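Local coordinates for cellobiose 2-epimerase (Caldibacillus thermoamylovorans, PDB 5ZHB), which probably converts cellobiose and related sugars to their C2 epimers, such as glucosyl-mannose, and is thus an isomerase of the N-acylglucosamine 2-epimerase family, at residues 48-53 against 114-119; 248-253 against 373-378; 253-258 against 270-275. All coordinates share one frame; numbering follows the deposited sequence.

Contact 1 of 3, residues 48-53 against 114-119; sequences GGIATC and QAFGVY
The ring of Phe116 receives the CG2 methyl of Ile50 obliquely, neither squarely over a face nor at an edge. Ile50 CG2 lies 4.1 Å from Phe116 CD2 and about as far from Phe116 CG, so it sits by the ring's inner end. Other parts of the chain surround the same ring: Tyr375 meets it edge-to-face, Arg54 makes a cation-pi contact, and His188 comes up with its ring plane at about 30°. In Ile50, CG1 lies beside the backbone N (chi1 -67°), which leaves CG2 anti to that N and turned to the ring.

One turn further along, Cys53 points at the partner helix and packs on its backbone. Cys53 CB is 3.6 Å from Phe116 O and 4.0 Å from Phe116 CB. Cys53 SG rests on the bare backbone of Gly117, 3.5 Å from Gly117 N and almost as near to Gly117 CA. The two backbones approach closely here, with Cys53 CA and Gly117 CA 5.6 Å apart. No hydrogen bond crosses the contact.

At the start of helix 49-66, Gly48 is the N-cap residue. Gly48 O accepts from Thr52 N and, at 2.8 Å, from Thr52 OG1, on opposite faces of the carbonyl plane.

The two helix segments run nearly parallel, 15° apart, as inner helices of an (alpha/alpha)6 barrel do. Helix 69-86 packs on Cys53 and Thr52 from one direction, and helix 183-199 meets Ala115, Phe116, Val118 and Tyr119 along helix 111-128.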
# COMPACT_ATOMS: atom_id res chain seq x y z
N GLY A 48 10.83 10.46 0.57
CA GLY A 48 9.38 10.56 0.77
C GLY A 48 8.98 10.16 2.19
O GLY A 48 9.57 9.26 2.76
N GLY A 49 7.94 10.82 2.71
CA GLY A 49 7.36 10.47 3.99
C GLY A 49 6.71 9.09 3.91
O GLY A 49 6.98 8.23 4.75
N ILE A 50 5.90 8.90 2.87
CA ILE A 50 5.29 7.59 2.65
C ILE A 50 6.34 6.52 2.36
O ILE A 50 6.24 5.42 2.91
CB ILE A 50 4.17 7.65 1.60
CG1 ILE A 50 3.00 8.48 2.15
CG2 ILE A 50 3.71 6.22 1.25
CD1 ILE A 50 1.88 8.75 1.18
N ALA A 51 7.31 6.80 1.49
CA ALA A 51 8.38 5.84 1.23
C ALA A 51 9.02 5.40 2.55
O ALA A 51 9.30 4.21 2.74
CB ALA A 51 9.38 6.41 0.25
N THR A 52 9.24 6.33 3.48
CA THR A 52 9.92 6.01 4.73
C THR A 52 9.05 5.10 5.60
O THR A 52 9.55 4.15 6.21
CB THR A 52 10.33 7.29 5.48
OG1 THR A 52 11.21 8.10 4.71
CG2 THR A 52 11.04 6.98 6.78
N CYS A 53 7.75 5.42 5.71
CA CYS A 53 6.80 4.53 6.34
C CYS A 53 6.87 3.13 5.73
O CYS A 53 6.85 2.14 6.45
CB CYS A 53 5.37 5.01 6.22
SG CYS A 53 5.06 6.61 7.02
N GLN A 114 -0.51 10.14 6.71
CA GLN A 114 -0.70 9.90 8.13
C GLN A 114 -1.13 8.45 8.35
O GLN A 114 -0.66 7.79 9.27
CB GLN A 114 -1.68 10.87 8.80
CG GLN A 114 -1.48 12.34 8.44
CD GLN A 114 -0.04 12.81 8.46
OE1 GLN A 114 0.69 12.60 9.43
NE2 GLN A 114 0.39 13.44 7.39
N ALA A 115 -1.99 7.94 7.47
CA ALA A 115 -2.40 6.54 7.50
C ALA A 115 -1.21 5.59 7.41
O ALA A 115 -1.05 4.68 8.24
CB ALA A 115 -3.43 6.26 6.41
N PHE A 116 -0.37 5.79 6.38
CA PHE A 116 0.84 4.99 6.23
C PHE A 116 1.70 5.05 7.50
O PHE A 116 2.31 4.07 7.84
CB PHE A 116 1.58 5.33 4.94
CG PHE A 116 1.20 4.30 3.87
CD1 PHE A 116 1.65 3.00 3.97
CD2 PHE A 116 0.31 4.61 2.85
CE1 PHE A 116 1.23 2.01 3.08
CE2 PHE A 116 -0.12 3.62 1.96
CZ PHE A 116 0.34 2.34 2.07
N GLY A 117 1.74 6.19 8.19
CA GLY A 117 2.48 6.30 9.46
C GLY A 117 1.94 5.36 10.52
O GLY A 117 2.70 4.59 11.13
N VAL A 118 0.62 5.35 10.67
CA VAL A 118 -0.03 4.45 11.61
C VAL A 118 0.28 3.00 11.28
O VAL A 118 0.66 2.21 12.16
CB VAL A 118 -1.54 4.70 11.62
CG1 VAL A 118 -2.30 3.60 12.36
CG2 VAL A 118 -1.83 6.08 12.18
N TYR A 119 0.15 2.65 9.99
CA TYR A 119 0.41 1.29 9.54
C TYR A 119 1.83 0.85 9.88
O TYR A 119 2.05 -0.27 10.35
CB TYR A 119 0.19 1.23 8.03
CG TYR A 119 0.19 -0.16 7.40
CD1 TYR A 119 -0.59 -1.20 7.90
CD2 TYR A 119 0.95 -0.42 6.28
CE1 TYR A 119 -0.64 -2.44 7.30
CE2 TYR A 119 0.95 -1.68 5.69
CZ TYR A 119 0.13 -2.69 6.18
OH TYR A 119 0.15 -3.90 5.55

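Contact 2 of 3, residues 248-253 against 373-378; sequences DIEASW and CPYHNA
Glu250 reaches across with its OE2 to Tyr375 and His376 together. Its CG stands anti to the backbone N (chi1 -180°) and the chain is extended beyond it, so the side chain carries the carboxylate across to residues 373-378.

Between oxygens, Glu250 OE2 lies 3.5 Å from Tyr375 OH. Toward the imidazole, the same Glu250 OE2 stands 3.5 Å from the ring carbon His376 CE1. It is at the ring's edge, near its plane, while the carboxylate is turned 56° from that ring. Neither approach is a hydrogen bond. The polar ends are bonded elsewhere: Tyr375 OH pairs with Glu191 and His376 ND1 with Glu311. Glu250 OE2 also has a long, weak ion pair with Arg379.

Ring packing occurs within residues 373-378. Tyr375 CE2 lies 3.3 Å above the imidazole plane of His376, over its centre. Trp307 stacks on this imidazole. Aromatic cover and the bond to Glu311 together should limit how the ring can turn.

Backbone packing plays no part between the segments. Even the nearest CA atoms, Glu250 CA and His376 CA, are 9.9 Å apart.

Three acidic side chains thus gather at one tyrosine and one histidine, deep in the barrel. Glu191 and Glu311 hold Tyr375 OH and His376 ND1, while Glu250 OE2 stands beside both rings. Such a polar and aromatic cluster is consistent with a sugar-binding pocket, which enzymes of this family have at the centre of the (alpha/alpha)6 barrel.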
# COMPACT_ATOMS: atom_id res chain seq x y z
N ASP A 248 -8.74 -2.86 -6.73
CA ASP A 248 -9.84 -3.76 -6.38
C ASP A 248 -9.36 -5.02 -5.69
O ASP A 248 -9.88 -5.42 -4.67
CB ASP A 248 -10.66 -4.05 -7.63
CG ASP A 248 -11.53 -2.89 -8.09
OD1 ASP A 248 -11.10 -1.73 -7.89
OD2 ASP A 248 -12.62 -3.15 -8.63
N ILE A 249 -8.37 -5.71 -6.29
CA ILE A 249 -7.96 -7.00 -5.79
C ILE A 249 -7.20 -6.82 -4.48
O ILE A 249 -7.31 -7.65 -3.58
CB ILE A 249 -7.21 -7.80 -6.88
CG1 ILE A 249 -7.04 -9.25 -6.46
CG2 ILE A 249 -5.88 -7.16 -7.29
CD1 ILE A 249 -8.35 -9.95 -6.13
N GLU A 250 -6.45 -5.71 -4.36
CA GLU A 250 -5.84 -5.35 -3.09
C GLU A 250 -6.92 -5.15 -2.02
O GLU A 250 -6.81 -5.71 -0.94
CB GLU A 250 -5.05 -4.06 -3.30
CG GLU A 250 -4.35 -3.57 -2.03
CD GLU A 250 -3.61 -2.24 -2.22
OE1 GLU A 250 -4.00 -1.45 -3.11
OE2 GLU A 250 -2.62 -2.02 -1.48
N ALA A 251 -7.93 -4.32 -2.32
CA ALA A 251 -9.00 -4.04 -1.38
C ALA A 251 -9.72 -5.31 -0.94
O ALA A 251 -10.05 -5.45 0.23
CB ALA A 251 -9.99 -3.09 -2.03
N SER A 252 -9.94 -6.23 -1.89
CA SER A 252 -10.58 -7.50 -1.58
C SER A 252 -9.94 -8.11 -0.34
O SER A 252 -10.64 -8.42 0.61
CB SER A 252 -10.53 -8.45 -2.74
OG SER A 252 -11.03 -9.73 -2.38
N TRP A 253 -8.61 -8.29 -0.32
CA TRP A 253 -8.01 -9.03 0.77
C TRP A 253 -7.71 -8.14 1.98
O TRP A 253 -7.75 -8.63 3.10
CB TRP A 253 -6.78 -9.81 0.31
CG TRP A 253 -5.52 -9.02 0.09
CD1 TRP A 253 -5.09 -8.46 -1.07
CD2 TRP A 253 -4.49 -8.77 1.06
NE1 TRP A 253 -3.90 -7.82 -0.87
CE2 TRP A 253 -3.50 -8.02 0.41
CE3 TRP A 253 -4.31 -9.11 2.40
CZ2 TRP A 253 -2.34 -7.61 1.07
CZ3 TRP A 253 -3.17 -8.69 3.06
CH2 TRP A 253 -2.18 -7.99 2.38
N CYS A 373 8.81 1.40 -3.57
CA CYS A 373 9.56 0.98 -2.40
C CYS A 373 9.26 -0.50 -2.18
O CYS A 373 8.85 -1.18 -3.11
CB CYS A 373 9.33 1.98 -1.28
SG CYS A 373 7.58 2.08 -0.82
N PRO A 374 9.69 -1.10 -1.05
CA PRO A 374 9.56 -2.55 -0.89
C PRO A 374 8.28 -3.06 -0.26
O PRO A 374 8.19 -4.25 0.02
CB PRO A 374 10.76 -2.81 0.05
CG PRO A 374 10.75 -1.63 0.99
CD PRO A 374 10.37 -0.47 0.09
N TYR A 375 7.30 -2.19 0.01
CA TYR A 375 6.11 -2.59 0.76
C TYR A 375 5.28 -3.60 -0.03
O TYR A 375 4.98 -4.68 0.51
CB TYR A 375 5.37 -1.34 1.23
CG TYR A 375 3.85 -1.29 1.12
CD1 TYR A 375 3.03 -1.85 2.09
CD2 TYR A 375 3.23 -0.58 0.09
CE1 TYR A 375 1.64 -1.73 2.04
CE2 TYR A 375 1.84 -0.45 0.03
CZ TYR A 375 1.04 -1.05 1.00
OH TYR A 375 -0.33 -0.90 0.97
N HIS A 376 4.90 -3.28 -1.27
CA HIS A 376 3.97 -4.14 -2.00
C HIS A 376 4.57 -5.54 -2.23
O HIS A 376 3.93 -6.57 -1.96
CB HIS A 376 3.54 -3.51 -3.31
CG HIS A 376 2.49 -2.44 -3.26
ND1 HIS A 376 1.18 -2.69 -2.88
CD2 HIS A 376 2.57 -1.11 -3.49
CE1 HIS A 376 0.50 -1.53 -2.90
NE2 HIS A 376 1.31 -0.57 -3.30
N ASN A 377 5.77 -5.57 -2.80
CA ASN A 377 6.39 -6.84 -3.17
C ASN A 377 6.87 -7.64 -1.95
O ASN A 377 6.71 -8.87 -1.94
CB ASN A 377 7.40 -6.66 -4.31
CG ASN A 377 8.57 -5.77 -4.00
OD1 ASN A 377 8.54 -5.01 -3.03
ND2 ASN A 377 9.59 -5.81 -4.86
N ALA A 378 7.43 -6.98 -0.92
CA ALA A 378 7.76 -7.68 0.30
C ALA A 378 6.53 -8.26 0.97
O ALA A 378 6.54 -9.42 1.39
CB ALA A 378 8.49 -6.81 1.28

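Contact 3 of 3, residues 253-258 against 270-275; sequences WLIDDA and TQMVID
Val273 packs between Ile255 and Asp256 where helices 245-262 and 267-283 lie side by side. They form an antiparallel helical hairpin within a fold consistent with the (alpha/alpha)6 barrel of this family. The segment axes come within 9.3 Å, at 157° to each other.

The CB of Val273 points at the other helix and splits into two methyls with different partners. Val273 CG1 stands anti to the backbone N, with chi1 at 164°, which turns it to the side chain of Asp256. CG1 lies 3.9 Å from Asp256 CB and as near to Asp256 CG. The other methyl, Val273 CG2, lies 4.0 Å from the backbone N of Asp256. Val273 CG2 is also 4.0 Å from Ile255 CG2, as these two side chains slide past each other in opposite directions.

Met272 adds to the apolar patch. Its chain is extended to the sulfur and then bends, bringing Met272 CE to 4.0 Å from Ile255 CG2. Its neighbour Tyr217 belongs to helix 203-220.

With both methyls gone, as in an alanine here, Asp256 CB and CG would probably lose their apolar neighbour, and Ile255 CG2 would keep only Met272 CE on this side.

The acid end of Asp256 is held from outside the two segments. Asp256 OD2 makes a hydrogen bond with Asn318 ND2 and salt bridges to Lys260 NZ and Lys322 NZ.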
# COMPACT_ATOMS: atom_id res chain seq x y z
N TRP A 253 -8.61 -8.29 -0.32
CA TRP A 253 -8.01 -9.03 0.77
C TRP A 253 -7.71 -8.14 1.98
O TRP A 253 -7.75 -8.63 3.10
CB TRP A 253 -6.78 -9.81 0.31
CG TRP A 253 -5.52 -9.02 0.09
CD1 TRP A 253 -5.09 -8.46 -1.07
CD2 TRP A 253 -4.49 -8.77 1.06
NE1 TRP A 253 -3.90 -7.82 -0.87
CE2 TRP A 253 -3.50 -8.02 0.41
CE3 TRP A 253 -4.31 -9.11 2.40
CZ2 TRP A 253 -2.34 -7.61 1.07
CZ3 TRP A 253 -3.17 -8.69 3.06
CH2 TRP A 253 -2.18 -7.99 2.38
N LEU A 254 -7.48 -6.84 1.75
CA LEU A 254 -7.36 -5.90 2.87
C LEU A 254 -8.68 -5.74 3.62
O LEU A 254 -8.69 -5.75 4.84
CB LEU A 254 -6.82 -4.55 2.42
CG LEU A 254 -5.37 -4.52 1.93
CD1 LEU A 254 -4.99 -3.11 1.53
CD2 LEU A 254 -4.36 -5.06 2.94
N ILE A 255 -9.80 -5.58 2.92
CA ILE A 255 -11.09 -5.53 3.61
C ILE A 255 -11.28 -6.84 4.39
O ILE A 255 -11.69 -6.85 5.57
CB ILE A 255 -12.23 -5.23 2.62
CG1 ILE A 255 -12.13 -3.80 2.10
CG2 ILE A 255 -13.60 -5.51 3.25
CD1 ILE A 255 -12.90 -3.54 0.82
N ASP A 256 -10.92 -7.97 3.76
CA ASP A 256 -11.09 -9.26 4.43
C ASP A 256 -10.27 -9.31 5.72
O ASP A 256 -10.75 -9.77 6.75
CB ASP A 256 -10.69 -10.43 3.54
CG ASP A 256 -11.37 -11.74 3.90
OD1 ASP A 256 -12.40 -11.69 4.60
OD2 ASP A 256 -10.85 -12.80 3.51
N ASP A 257 -9.03 -8.82 5.67
CA ASP A 257 -8.24 -8.75 6.88
C ASP A 257 -8.94 -7.89 7.92
O ASP A 257 -8.86 -8.20 9.11
CB ASP A 257 -6.84 -8.21 6.66
CG ASP A 257 -5.78 -9.26 6.44
OD1 ASP A 257 -6.13 -10.43 6.20
OD2 ASP A 257 -4.61 -8.89 6.58
N ALA A 258 -9.61 -6.82 7.49
CA ALA A 258 -10.30 -5.94 8.44
C ALA A 258 -11.47 -6.70 9.09
O ALA A 258 -11.66 -6.67 10.31
CB ALA A 258 -10.77 -4.69 7.73
N THR A 270 -18.34 -10.17 3.37
CA THR A 270 -17.72 -11.41 2.89
C THR A 270 -18.02 -11.63 1.41
O THR A 270 -17.11 -11.89 0.61
CB THR A 270 -18.16 -12.57 3.79
OG1 THR A 270 -17.40 -12.41 4.98
CG2 THR A 270 -17.79 -13.93 3.24
N GLN A 271 -19.29 -11.50 1.00
CA GLN A 271 -19.64 -11.70 -0.39
C GLN A 271 -18.98 -10.65 -1.28
O GLN A 271 -18.60 -10.92 -2.41
CB GLN A 271 -21.15 -11.67 -0.64
CG GLN A 271 -21.52 -12.28 -1.98
CD GLN A 271 -21.10 -13.73 -2.04
OE1 GLN A 271 -21.41 -14.51 -1.14
NE2 GLN A 271 -20.33 -14.09 -3.06
N MET A 272 -18.86 -9.40 -0.79
CA MET A 272 -18.16 -8.38 -1.54
C MET A 272 -16.71 -8.82 -1.79
O MET A 272 -16.25 -8.73 -2.91
CB MET A 272 -18.21 -7.00 -0.85
CG MET A 272 -17.32 -5.95 -1.51
SD MET A 272 -17.44 -4.37 -0.65
CE MET A 272 -16.87 -4.81 0.99
N VAL A 273 -16.00 -9.27 -0.76
CA VAL A 273 -14.62 -9.70 -0.90
C VAL A 273 -14.49 -10.72 -2.03
O VAL A 273 -13.61 -10.62 -2.89
CB VAL A 273 -14.15 -10.22 0.47
CG1 VAL A 273 -12.86 -11.05 0.39
CG2 VAL A 273 -13.97 -9.06 1.45
N ILE A 274 -15.44 -11.68 -2.07
CA ILE A 274 -15.35 -12.79 -2.99
C ILE A 274 -15.68 -12.31 -4.39
O ILE A 274 -14.95 -12.61 -5.33
CB ILE A 274 -16.24 -13.95 -2.50
CG1 ILE A 274 -15.73 -14.51 -1.19
CG2 ILE A 274 -16.38 -15.06 -3.54
CD1 ILE A 274 -16.78 -15.28 -0.39
N ASP A 275 -16.74 -11.49 -4.52
CA ASP A 275 -17.22 -11.04 -5.82
C ASP A 275 -16.20 -10.15 -6.53
O ASP A 275 -16.04 -10.21 -7.76
CB ASP A 275 -18.59 -10.38 -5.67
CG ASP A 275 -19.73 -11.33 -5.30
OD1 ASP A 275 -19.51 -12.56 -5.33
OD2 ASP A 275 -20.80 -10.83 -4.93

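Contact 1 comes first along the chain and closes before the other two open. Contact 3 is nested inside the loop that contact 2 closes. All three belong to one helical barrel. Contact 1 joins two inner helices. Contact 2, its centre about 5 Å from the chain centre, spans the interior from helix 245-262 to helix 375-387. Contact 3 joins helix 245-262 to helix 267-283. Centres are about 15 Å apart for contacts 1 and 2, and 14 Å for contacts 2 and 3. Tyr119 CE2 packs 3.7 Å from Tyr375 CE1, linking contacts 1 and 2. Contacts 2 and 3 share helix 245-262, and Ser252 OG probably hydrogen-bonds to Val273 O at 2.8 Å.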